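Local coordinates for protein TarM (Staphylococcus aureus subsp. aureus 21178, PDB 4X7R) that belongs to the GT-B clan of glycosyltransferases and carries a long antiparallel sheet beside its two Rossmann-like domains, at residues 116-121 with 136-141; 319-324 with 455-460; 336-341 with 444-449. The protein carries 1 engineered substitution. All coordinates share one frame; numbering follows the deposited sequence.

Contact 1 of 3, residues 116-121 with 136-141. Engineered in segment 116-121: Arg117 (natural residue Gly).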
loop_
_atom_site.group_PDB
_atom_site.type_symbol
_atom_site.label_atom_id
_atom_site.label_comp_id
_atom_site.label_asym_id
_atom_site.label_seq_id
_atom_site.Cartn_x
_atom_site.Cartn_y
_atom_site.Cartn_z
ATOM N N THR A 116 24.847 -3.808 42.202
ATOM C CA THR A 116 24.066 -5.045 42.013
ATOM C C THR A 116 24.697 -6.072 41.046
ATOM O O THR A 116 24.262 -7.230 41.009
ATOM C CB THR A 116 22.549 -4.782 41.814
ATOM O OG1 THR A 116 21.858 -6.032 41.731
ATOM C CG2 THR A 116 22.235 -3.962 40.579
ATOM N N ARG A 117 25.719 -5.640 40.266
ATOM C CA ARG A 117 26.454 -6.440 39.271
ATOM C C ARG A 117 25.581 -6.932 38.108
ATOM O O ARG A 117 26.093 -7.597 37.201
ATOM C CB ARG A 117 27.230 -7.602 39.919
ATOM C CG ARG A 117 28.224 -7.184 41.001
ATOM C CD ARG A 117 29.592 -7.853 40.885
ATOM N NE ARG A 117 29.550 -9.216 40.340
ATOM C CZ ARG A 117 29.301 -10.314 41.050
ATOM N NH1 ARG A 117 29.037 -10.228 42.349
ATOM N NH2 ARG A 117 29.298 -11.502 40.463
ATOM N N THR A 118 24.276 -6.577 38.113
ATOM C CA THR A 118 23.323 -7.008 37.095
ATOM C C THR A 118 23.169 -6.092 35.875
ATOM O O THR A 118 23.379 -4.880 35.954
ATOM C CB THR A 118 21.993 -7.465 37.725
ATOM O OG1 THR A 118 21.367 -8.403 36.843
ATOM C CG2 THR A 118 21.042 -6.303 38.036
ATOM N N TYR A 119 22.769 -6.711 34.760
ATOM C CA TYR A 119 22.477 -6.153 33.443
ATOM C C TYR A 119 21.294 -5.161 33.556
ATOM O O TYR A 119 20.179 -5.573 33.883
ATOM C CB TYR A 119 22.127 -7.342 32.539
ATOM C CG TYR A 119 21.916 -7.079 31.067
ATOM C CD1 TYR A 119 22.547 -6.014 30.427
ATOM C CD2 TYR A 119 21.182 -7.967 30.283
ATOM C CE1 TYR A 119 22.387 -5.798 29.058
ATOM C CE2 TYR A 119 21.034 -7.772 28.912
ATOM C CZ TYR A 119 21.639 -6.688 28.303
ATOM O OH TYR A 119 21.493 -6.517 26.949
ATOM N N ILE A 120 21.567 -3.857 33.346
ATOM C CA ILE A 120 20.604 -2.745 33.437
ATOM C C ILE A 120 20.004 -2.414 32.061
ATOM O O ILE A 120 18.777 -2.394 31.909
ATOM C CB ILE A 120 21.253 -1.481 34.112
ATOM C CG1 ILE A 120 21.857 -1.771 35.510
ATOM C CG2 ILE A 120 20.313 -0.270 34.141
ATOM C CD1 ILE A 120 20.902 -2.432 36.603
ATOM N N ALA A 121 20.867 -2.114 31.074
ATOM C CA ALA A 121 20.377 -1.735 29.757
ATOM C C ALA A 121 21.170 -2.223 28.569
ATOM O O ALA A 121 22.348 -2.547 28.668
ATOM C CB ALA A 121 20.195 -0.222 29.677
ATOM N N LYS A 136 15.482 -6.131 34.268
ATOM C CA LYS A 136 15.271 -6.389 35.698
ATOM C C LYS A 136 15.340 -7.902 35.868
ATOM O O LYS A 136 14.600 -8.640 35.202
ATOM C CB LYS A 136 13.949 -5.795 36.221
ATOM C CG LYS A 136 13.801 -5.882 37.736
ATOM C CD LYS A 136 12.536 -5.200 38.234
ATOM C CE LYS A 136 12.412 -5.305 39.735
ATOM N NZ LYS A 136 11.166 -4.663 40.229
ATOM N N ASP A 137 16.307 -8.354 36.695
ATOM C CA ASP A 137 16.605 -9.755 36.972
ATOM C C ASP A 137 16.827 -10.547 35.673
ATOM O O ASP A 137 16.226 -11.600 35.458
ATOM C CB ASP A 137 15.599 -10.371 37.975
ATOM C CG ASP A 137 15.908 -10.007 39.430
ATOM O OD1 ASP A 137 15.777 -8.808 39.793
ATOM O OD2 ASP A 137 16.328 -10.912 40.195
ATOM N N ASN A 138 17.680 -9.967 34.787
ATOM C CA ASN A 138 18.090 -10.470 33.467
ATOM C C ASN A 138 16.949 -10.678 32.463
ATOM O O ASN A 138 17.095 -11.419 31.476
ATOM C CB ASN A 138 19.017 -11.686 33.596
ATOM C CG ASN A 138 20.470 -11.320 33.475
ATOM O OD1 ASN A 138 21.102 -10.835 34.430
ATOM N ND2 ASN A 138 21.014 -11.507 32.273
ATOM N N LYS A 139 15.824 -9.971 32.699
ATOM C CA LYS A 139 14.621 -10.005 31.868
ATOM C C LYS A 139 14.308 -8.580 31.376
ATOM O O LYS A 139 14.289 -7.642 32.182
ATOM C CB LYS A 139 13.451 -10.580 32.701
ATOM C CG LYS A 139 12.076 -10.529 32.020
ATOM C CD LYS A 139 11.060 -9.694 32.813
ATOM C CE LYS A 139 9.786 -9.486 32.026
ATOM N NZ LYS A 139 8.865 -8.528 32.696
ATOM N N ARG A 140 14.069 -8.428 30.062
ATOM C CA ARG A 140 13.716 -7.143 29.447
ATOM C C ARG A 140 12.336 -6.681 29.929
ATOM O O ARG A 140 11.332 -7.346 29.662
ATOM C CB ARG A 140 13.780 -7.202 27.898
ATOM C CG ARG A 140 13.304 -5.905 27.225
ATOM C CD ARG A 140 13.626 -5.844 25.747
ATOM N NE ARG A 140 12.839 -6.779 24.941
ATOM C CZ ARG A 140 12.803 -6.775 23.615
ATOM N NH1 ARG A 140 13.491 -5.869 22.927
ATOM N NH2 ARG A 140 12.059 -7.654 22.964
ATOM N N ILE A 141 12.298 -5.554 30.644
ATOM C CA ILE A 141 11.037 -4.995 31.140
ATOM C C ILE A 141 10.454 -3.951 30.167
ATOM O O ILE A 141 9.243 -3.944 29.895
ATOM C CB ILE A 141 11.148 -4.514 32.614
ATOM C CG1 ILE A 141 12.284 -3.481 32.809
ATOM C CG2 ILE A 141 11.335 -5.730 33.552
ATOM C CD1 ILE A 141 12.243 -2.684 34.097
#
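The side chain of Asn138 reaches across to Thr118 and Tyr119, and these three residues carry the contact. Its amide end does the touching. Asn138 OD1 lies 3.4 Å from Thr118 OG1, and the two side chains run antiparallel alongside one another. Asn138 ND2 approaches the Tyr119 ring obliquely, 4.1 Å from Tyr119 CD2. Ring and amide planes are 47° apart, so the amide does not lie flat on the ring. Asn138 OD1 is also 4.1 Å from Tyr119 CB, which places the amide alongside the root of the tyrosine. In Thr118 the hydroxyl is turned away from the backbone N (chi1 -154°), and this brings OG1 up to the asparagine.

The backbone sets the position of Asn138. Lys136 to Lys139 form a type I' beta turn, closed by Lys136 N to Lys139 O at 2.8 Å and Lys139 N to Lys136 O at 3.1 Å. Asp137 and Asn138 fill the two middle places of this tight hairpin. The Tyr119 ring also stacks with Phe135 and meets the ring of Phe112.

Strand 129-136 runs between the two strands concerned, 119-126 and 139-147, so the contact joins second neighbours in the long antiparallel meander, where both strands start. Ile120 and Ala121 both face Tyr111 in a classic beta bulge where strand 119-126 pairs with strand 108-113. On its far side, strand 139-147 pairs with strand 150-157.

Contact 2 of 3, residues 319-324 with 455-460. With UDP (uridine-5'-diphosphate), chain E.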
loop_
_atom_site.group_PDB
_atom_site.type_symbol
_atom_site.label_atom_id
_atom_site.label_comp_id
_atom_site.label_asym_id
_atom_site.label_seq_id
_atom_site.Cartn_x
_atom_site.Cartn_y
_atom_site.Cartn_z
ATOM N N LYS A 319 15.138 -5.670 -27.808
ATOM C CA LYS A 319 14.339 -6.734 -27.205
ATOM C C LYS A 319 14.336 -6.650 -25.669
ATOM O O LYS A 319 15.019 -7.416 -24.984
ATOM C CB LYS A 319 14.795 -8.112 -27.713
ATOM C CG LYS A 319 14.723 -8.269 -29.223
ATOM C CD LYS A 319 15.670 -9.343 -29.697
ATOM C CE LYS A 319 15.645 -9.450 -31.192
ATOM N NZ LYS A 319 16.100 -10.787 -31.642
ATOM N N ILE A 320 13.573 -5.690 -25.135
ATOM C CA ILE A 320 13.450 -5.500 -23.697
ATOM C C ILE A 320 12.000 -5.762 -23.306
ATOM O O ILE A 320 11.092 -5.077 -23.793
ATOM C CB ILE A 320 13.950 -4.102 -23.211
ATOM C CG1 ILE A 320 15.270 -3.630 -23.890
ATOM C CG2 ILE A 320 13.989 -3.997 -21.676
ATOM C CD1 ILE A 320 16.536 -4.408 -23.593
ATOM N N VAL A 321 11.788 -6.770 -22.449
ATOM C CA VAL A 321 10.465 -7.118 -21.929
ATOM C C VAL A 321 10.426 -6.602 -20.500
ATOM O O VAL A 321 11.299 -6.939 -19.697
ATOM C CB VAL A 321 10.138 -8.632 -22.036
ATOM C CG1 VAL A 321 8.805 -8.954 -21.372
ATOM C CG2 VAL A 321 10.128 -9.090 -23.486
ATOM N N GLY A 322 9.452 -5.755 -20.208
ATOM C CA GLY A 322 9.320 -5.162 -18.885
ATOM C C GLY A 322 8.234 -5.754 -18.016
ATOM O O GLY A 322 7.273 -6.342 -18.521
ATOM N N HIS A 323 8.390 -5.589 -16.692
ATOM C CA HIS A 323 7.437 -6.029 -15.679
ATOM C C HIS A 323 7.635 -5.151 -14.448
ATOM O O HIS A 323 8.692 -5.210 -13.823
ATOM C CB HIS A 323 7.611 -7.522 -15.349
ATOM C CG HIS A 323 6.563 -8.069 -14.435
ATOM N ND1 HIS A 323 5.525 -8.836 -14.910
ATOM C CD2 HIS A 323 6.445 -7.963 -13.094
ATOM C CE1 HIS A 323 4.790 -9.140 -13.853
ATOM N NE2 HIS A 323 5.303 -8.629 -12.739
ATOM N N ILE A 324 6.637 -4.298 -14.136
ATOM C CA ILE A 324 6.658 -3.370 -12.999
ATOM C C ILE A 324 5.497 -3.705 -12.070
ATOM O O ILE A 324 4.346 -3.453 -12.431
ATOM C CB ILE A 324 6.610 -1.870 -13.449
ATOM C CG1 ILE A 324 7.699 -1.517 -14.496
ATOM C CG2 ILE A 324 6.702 -0.936 -12.240
ATOM C CD1 ILE A 324 7.428 -0.174 -15.263
ATOM N N GLN A 455 7.219 -13.352 -31.162
ATOM C CA GLN A 455 6.653 -12.701 -32.353
ATOM C C GLN A 455 6.794 -11.176 -32.195
ATOM O O GLN A 455 7.337 -10.514 -33.072
ATOM C CB GLN A 455 5.152 -13.038 -32.519
ATOM C CG GLN A 455 4.827 -14.463 -32.956
ATOM C CD GLN A 455 3.334 -14.743 -32.944
ATOM O OE1 GLN A 455 2.504 -13.916 -33.354
ATOM N NE2 GLN A 455 2.959 -15.935 -32.497
ATOM N N LEU A 456 6.361 -10.647 -31.044
ATOM C CA LEU A 456 6.377 -9.223 -30.729
ATOM C C LEU A 456 7.780 -8.588 -30.617
ATOM O O LEU A 456 7.997 -7.550 -31.251
ATOM C CB LEU A 456 5.473 -8.936 -29.516
ATOM C CG LEU A 456 4.461 -7.773 -29.590
ATOM C CD1 LEU A 456 3.782 -7.669 -30.932
ATOM C CD2 LEU A 456 3.396 -7.910 -28.509
ATOM N N VAL A 457 8.737 -9.214 -29.871
ATOM C CA VAL A 457 10.117 -8.692 -29.729
ATOM C C VAL A 457 10.886 -8.661 -31.048
ATOM O O VAL A 457 11.808 -7.855 -31.184
ATOM C CB VAL A 457 11.005 -9.345 -28.627
ATOM C CG1 VAL A 457 10.579 -8.953 -27.229
ATOM C CG2 VAL A 457 11.129 -10.858 -28.785
ATOM N N ASN A 458 10.549 -9.572 -31.983
ATOM C CA ASN A 458 11.213 -9.725 -33.283
ATOM C C ASN A 458 10.474 -9.077 -34.463
ATOM O O ASN A 458 10.814 -9.338 -35.615
ATOM C CB ASN A 458 11.505 -11.201 -33.554
ATOM C CG ASN A 458 12.609 -11.745 -32.690
ATOM O OD1 ASN A 458 13.793 -11.474 -32.906
ATOM N ND2 ASN A 458 12.249 -12.519 -31.687
ATOM N N ASN A 459 9.488 -8.214 -34.178
ATOM C CA ASN A 459 8.717 -7.507 -35.201
ATOM C C ASN A 459 8.500 -6.058 -34.743
ATOM O O ASN A 459 7.605 -5.783 -33.934
ATOM C CB ASN A 459 7.401 -8.238 -35.485
ATOM C CG ASN A 459 6.714 -7.837 -36.758
ATOM O OD1 ASN A 459 6.663 -6.663 -37.130
ATOM N ND2 ASN A 459 6.106 -8.804 -37.420
ATOM N N ASP A 460 9.365 -5.146 -35.230
ATOM C CA ASP A 460 9.375 -3.721 -34.889
ATOM C C ASP A 460 8.087 -2.996 -35.272
ATOM O O ASP A 460 7.550 -2.256 -34.446
ATOM C CB ASP A 460 10.611 -3.016 -35.477
ATOM C CG ASP A 460 11.936 -3.632 -35.066
ATOM O OD1 ASP A 460 12.338 -3.450 -33.896
ATOM O OD2 ASP A 460 12.575 -4.290 -35.920
HETATM N N1 UDP E . 4.751 0.568 -9.020
HETATM C C2 UDP E . 5.762 1.509 -9.089
HETATM N N3 UDP E . 7.038 1.000 -9.018
HETATM C C4 UDP E . 7.400 -0.320 -8.864
HETATM C C5 UDP E . 6.296 -1.239 -8.748
HETATM C C6 UDP E . 5.033 -0.778 -8.829
HETATM O O2 UDP E . 5.551 2.708 -9.205
HETATM O O4 UDP E . 8.607 -0.626 -8.861
HETATM C "C1'" UDP E . 3.373 1.053 -9.288
HETATM C "C2'" UDP E . 2.950 0.949 -10.751
HETATM O "O2'" UDP E . 3.375 2.086 -11.485
HETATM C "C3'" UDP E . 1.427 0.893 -10.622
HETATM C "C4'" UDP E . 1.221 0.148 -9.307
HETATM O "O4'" UDP E . 2.457 0.264 -8.561
HETATM O "O3'" UDP E . 0.742 2.146 -10.654
HETATM C "C5'" UDP E . 0.839 -1.302 -9.455
HETATM O "O5'" UDP E . -0.542 -1.324 -9.879
HETATM P PA UDP E . -1.373 -2.635 -10.286
HETATM O O1A UDP E . -2.810 -2.289 -10.346
HETATM O O2A UDP E . -0.865 -3.132 -11.649
HETATM O O3A UDP E . -1.118 -3.731 -9.201
HETATM P PB UDP E . -1.230 -3.731 -7.600
HETATM O O1B UDP E . -2.394 -2.876 -7.171
HETATM O O2B UDP E . 0.060 -3.188 -6.976
HETATM O O3B UDP E . -1.485 -5.150 -7.129
#
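Strand 320-324 belongs to the six-stranded parallel sheet of a Rossmann-like domain, and the end of helix 446-457 packs against its start. Lys319 and Val457 come closest in the backbone, with CA atoms 5.3 Å apart. The lysine chain lies across Val457. Lys319 CG lies 3.9 Å from Val457 CB and 3.5 Å from Val457 O. Beyond CG the chain is extended, which carries the ammonium to Asn458, the first residue past the helix. There Lys319 NZ donates to Asn458 OD1 over 2.7 Å. The nitrogen makes an angle of 142° with the carbonyl bond at the oxygen and is tilted 25° out of the carbonyl plane.

Asp347 is a second partner of Lys319 NZ through a salt bridge. It also accepts from Asn458 ND2, so one carboxylate ties both residues together. Deeper in, Val321 CG2 meets Val457 CG1 at 3.8 Å, and both valines also touch Leu395 of the neighbouring strand.

At the other end of the strand, Ile324 CG2 packs 3.5 Å from C4 of the uracil of UDP. A nucleotide lying at the C-terminal end of a parallel strand is typical of the C-terminal Rossmann-like domain of GT-B proteins.

Contact 3 of 3, residues 336-341 with 444-449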
loop_
_atom_site.group_PDB
_atom_site.type_symbol
_atom_site.label_atom_id
_atom_site.label_comp_id
_atom_site.label_asym_id
_atom_site.label_seq_id
_atom_site.Cartn_x
_atom_site.Cartn_y
_atom_site.Cartn_z
ATOM N N LEU A 336 6.586 -16.038 -14.920
ATOM C CA LEU A 336 7.312 -15.106 -15.782
ATOM C C LEU A 336 8.757 -15.607 -15.990
ATOM O O LEU A 336 9.244 -15.558 -17.122
ATOM C CB LEU A 336 7.276 -13.669 -15.212
ATOM C CG LEU A 336 8.142 -12.610 -15.914
ATOM C CD1 LEU A 336 7.810 -12.494 -17.396
ATOM C CD2 LEU A 336 8.038 -11.275 -15.224
ATOM N N ILE A 337 9.419 -16.112 -14.912
ATOM C CA ILE A 337 10.772 -16.692 -15.002
ATOM C C ILE A 337 10.737 -17.940 -15.896
ATOM O O ILE A 337 11.617 -18.095 -16.745
ATOM C CB ILE A 337 11.436 -16.957 -13.619
ATOM C CG1 ILE A 337 11.494 -15.692 -12.732
ATOM C CG2 ILE A 337 12.828 -17.604 -13.758
ATOM C CD1 ILE A 337 12.111 -14.433 -13.345
ATOM N N GLU A 338 9.688 -18.787 -15.746
ATOM C CA GLU A 338 9.481 -19.983 -16.577
ATOM C C GLU A 338 9.267 -19.592 -18.035
ATOM O O GLU A 338 9.765 -20.283 -18.924
ATOM C CB GLU A 338 8.305 -20.828 -16.069
ATOM C CG GLU A 338 8.648 -21.671 -14.849
ATOM C CD GLU A 338 7.492 -22.409 -14.197
ATOM O OE1 GLU A 338 6.682 -23.029 -14.925
ATOM O OE2 GLU A 338 7.417 -22.392 -12.948
ATOM N N VAL A 339 8.567 -18.460 -18.280
ATOM C CA VAL A 339 8.330 -17.931 -19.628
ATOM C C VAL A 339 9.647 -17.395 -20.206
ATOM O O VAL A 339 9.963 -17.691 -21.362
ATOM C CB VAL A 339 7.177 -16.885 -19.668
ATOM C CG1 VAL A 339 7.129 -16.162 -21.011
ATOM C CG2 VAL A 339 5.840 -17.554 -19.386
ATOM N N ALA A 340 10.422 -16.642 -19.381
ATOM C CA ALA A 340 11.727 -16.080 -19.744
ATOM C C ALA A 340 12.670 -17.175 -20.241
ATOM O O ALA A 340 13.267 -17.014 -21.304
ATOM C CB ALA A 340 12.336 -15.353 -18.559
ATOM N N GLU A 341 12.722 -18.323 -19.521
ATOM C CA GLU A 341 13.515 -19.506 -19.872
ATOM C C GLU A 341 13.201 -19.995 -21.299
ATOM O O GLU A 341 14.128 -20.283 -22.052
ATOM C CB GLU A 341 13.288 -20.635 -18.843
ATOM C CG GLU A 341 14.178 -21.855 -19.048
ATOM C CD GLU A 341 14.004 -22.975 -18.041
ATOM O OE1 GLU A 341 12.844 -23.353 -17.762
ATOM O OE2 GLU A 341 15.033 -23.503 -17.562
ATOM N N HIS A 444 -2.257 -19.829 -17.644
ATOM C CA HIS A 444 -1.256 -20.885 -17.396
ATOM C C HIS A 444 -0.465 -21.300 -18.637
ATOM O O HIS A 444 0.603 -21.895 -18.488
ATOM C CB HIS A 444 -1.839 -22.121 -16.678
ATOM C CG HIS A 444 -2.260 -21.861 -15.266
ATOM N ND1 HIS A 444 -3.598 -21.672 -14.930
ATOM C CD2 HIS A 444 -1.504 -21.746 -14.148
ATOM C CE1 HIS A 444 -3.611 -21.456 -13.622
ATOM N NE2 HIS A 444 -2.376 -21.489 -13.105
ATOM N N ASN A 445 -0.982 -21.014 -19.853
ATOM C CA ASN A 445 -0.336 -21.388 -21.119
ATOM C C ASN A 445 0.984 -20.619 -21.348
ATOM O O ASN A 445 1.026 -19.661 -22.123
ATOM C CB ASN A 445 -1.311 -21.239 -22.302
ATOM C CG ASN A 445 -0.940 -22.037 -23.526
ATOM O OD1 ASN A 445 0.221 -22.403 -23.740
ATOM N ND2 ASN A 445 -1.919 -22.274 -24.395
ATOM N N ILE A 446 2.058 -21.065 -20.667
ATOM C CA ILE A 446 3.401 -20.475 -20.736
ATOM C C ILE A 446 4.049 -20.559 -22.127
ATOM O O ILE A 446 4.800 -19.657 -22.491
ATOM C CB ILE A 446 4.335 -20.936 -19.575
ATOM C CG1 ILE A 446 4.647 -22.459 -19.627
ATOM C CG2 ILE A 446 3.755 -20.513 -18.213
ATOM C CD1 ILE A 446 5.873 -22.914 -18.806
ATOM N N ASN A 447 3.732 -21.616 -22.908
ATOM C CA ASN A 447 4.256 -21.819 -24.260
ATOM C C ASN A 447 3.683 -20.819 -25.258
ATOM O O ASN A 447 4.441 -20.248 -26.047
ATOM C CB ASN A 447 4.018 -23.253 -24.746
ATOM C CG ASN A 447 4.676 -24.322 -23.910
ATOM O OD1 ASN A 447 5.724 -24.119 -23.280
ATOM N ND2 ASN A 447 4.077 -25.505 -23.914
ATOM N N ASP A 448 2.351 -20.610 -25.236
ATOM C CA ASP A 448 1.707 -19.631 -26.117
ATOM C C ASP A 448 2.117 -18.208 -25.730
ATOM O O ASP A 448 2.249 -17.366 -26.613
ATOM C CB ASP A 448 0.178 -19.780 -26.144
ATOM C CG ASP A 448 -0.497 -18.903 -27.193
ATOM O OD1 ASP A 448 -0.106 -18.988 -28.383
ATOM O OD2 ASP A 448 -1.397 -18.114 -26.822
ATOM N N MET A 449 2.376 -17.952 -24.437
ATOM C CA MET A 449 2.825 -16.630 -24.007
ATOM C C MET A 449 4.259 -16.363 -24.473
ATOM O O MET A 449 4.550 -15.253 -24.931
ATOM C CB MET A 449 2.700 -16.445 -22.503
ATOM C CG MET A 449 2.758 -15.006 -22.113
ATOM S SD MET A 449 2.564 -14.736 -20.352
ATOM C CE MET A 449 4.118 -14.658 -19.946
#
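Helix 333-346 and the first turn of helix 446-457 cross, closest at Val339 and Ile446, whose CA atoms are 5.7 Å apart. Val339 fills the middle of the contact. Its CG2 meets Ile446 CB at 3.7 Å, and the valine and isoleucine side chains pass alongside, pointing opposite ways. Met449 reaches in perpendicular to Val339. Its chain bends at the last torsion (chi3 96°), which brings the methyl CE over both valine branches. Met449 CE is 3.4 Å from Val339 CG2, a close fit for two methyl carbons, and 3.5 Å from Val339 CG1.

Toward the more open side, Glu338 OE1 lies 4.0 Å from Ile446 CD1. Ile446 also touches Leu335 and Leu342 of the facing helix. Asn445 is the N-cap of the second helix. Its OD1 accepts from Asp448 N at 3.2 Å, with the donor above the carbonyl plane rather than on a lone pair.

Val339 and Met449 are buried, while Ile446 and Glu338 remain partly exposed. The contacts between the two helices here are almost all apolar, and the polar cap serves the start of one helix without bridging to the other.

Overall arrangement
Contact 1 is a surface contact on the long antiparallel sheet, and its centre is about 62 Å from that of contact 2 and about 57 Å from that of contact 3. Contacts 2 and 3 are both partly buried and belong to the same Rossmann-like domain. Their centres are about 14 Å apart. They share helix 446-457, contact 3 using its start and contact 2 its end. They also touch directly, through His323 ND1 and Leu336 CD2 at 3.5 Å. The chemistry differs with place. Contact 1 is an amide beside a hydroxyl and a ring, contact 2 combines a hydrogen bond from a lysine ammonium with apolar packing, and contact 3 is almost wholly apolar.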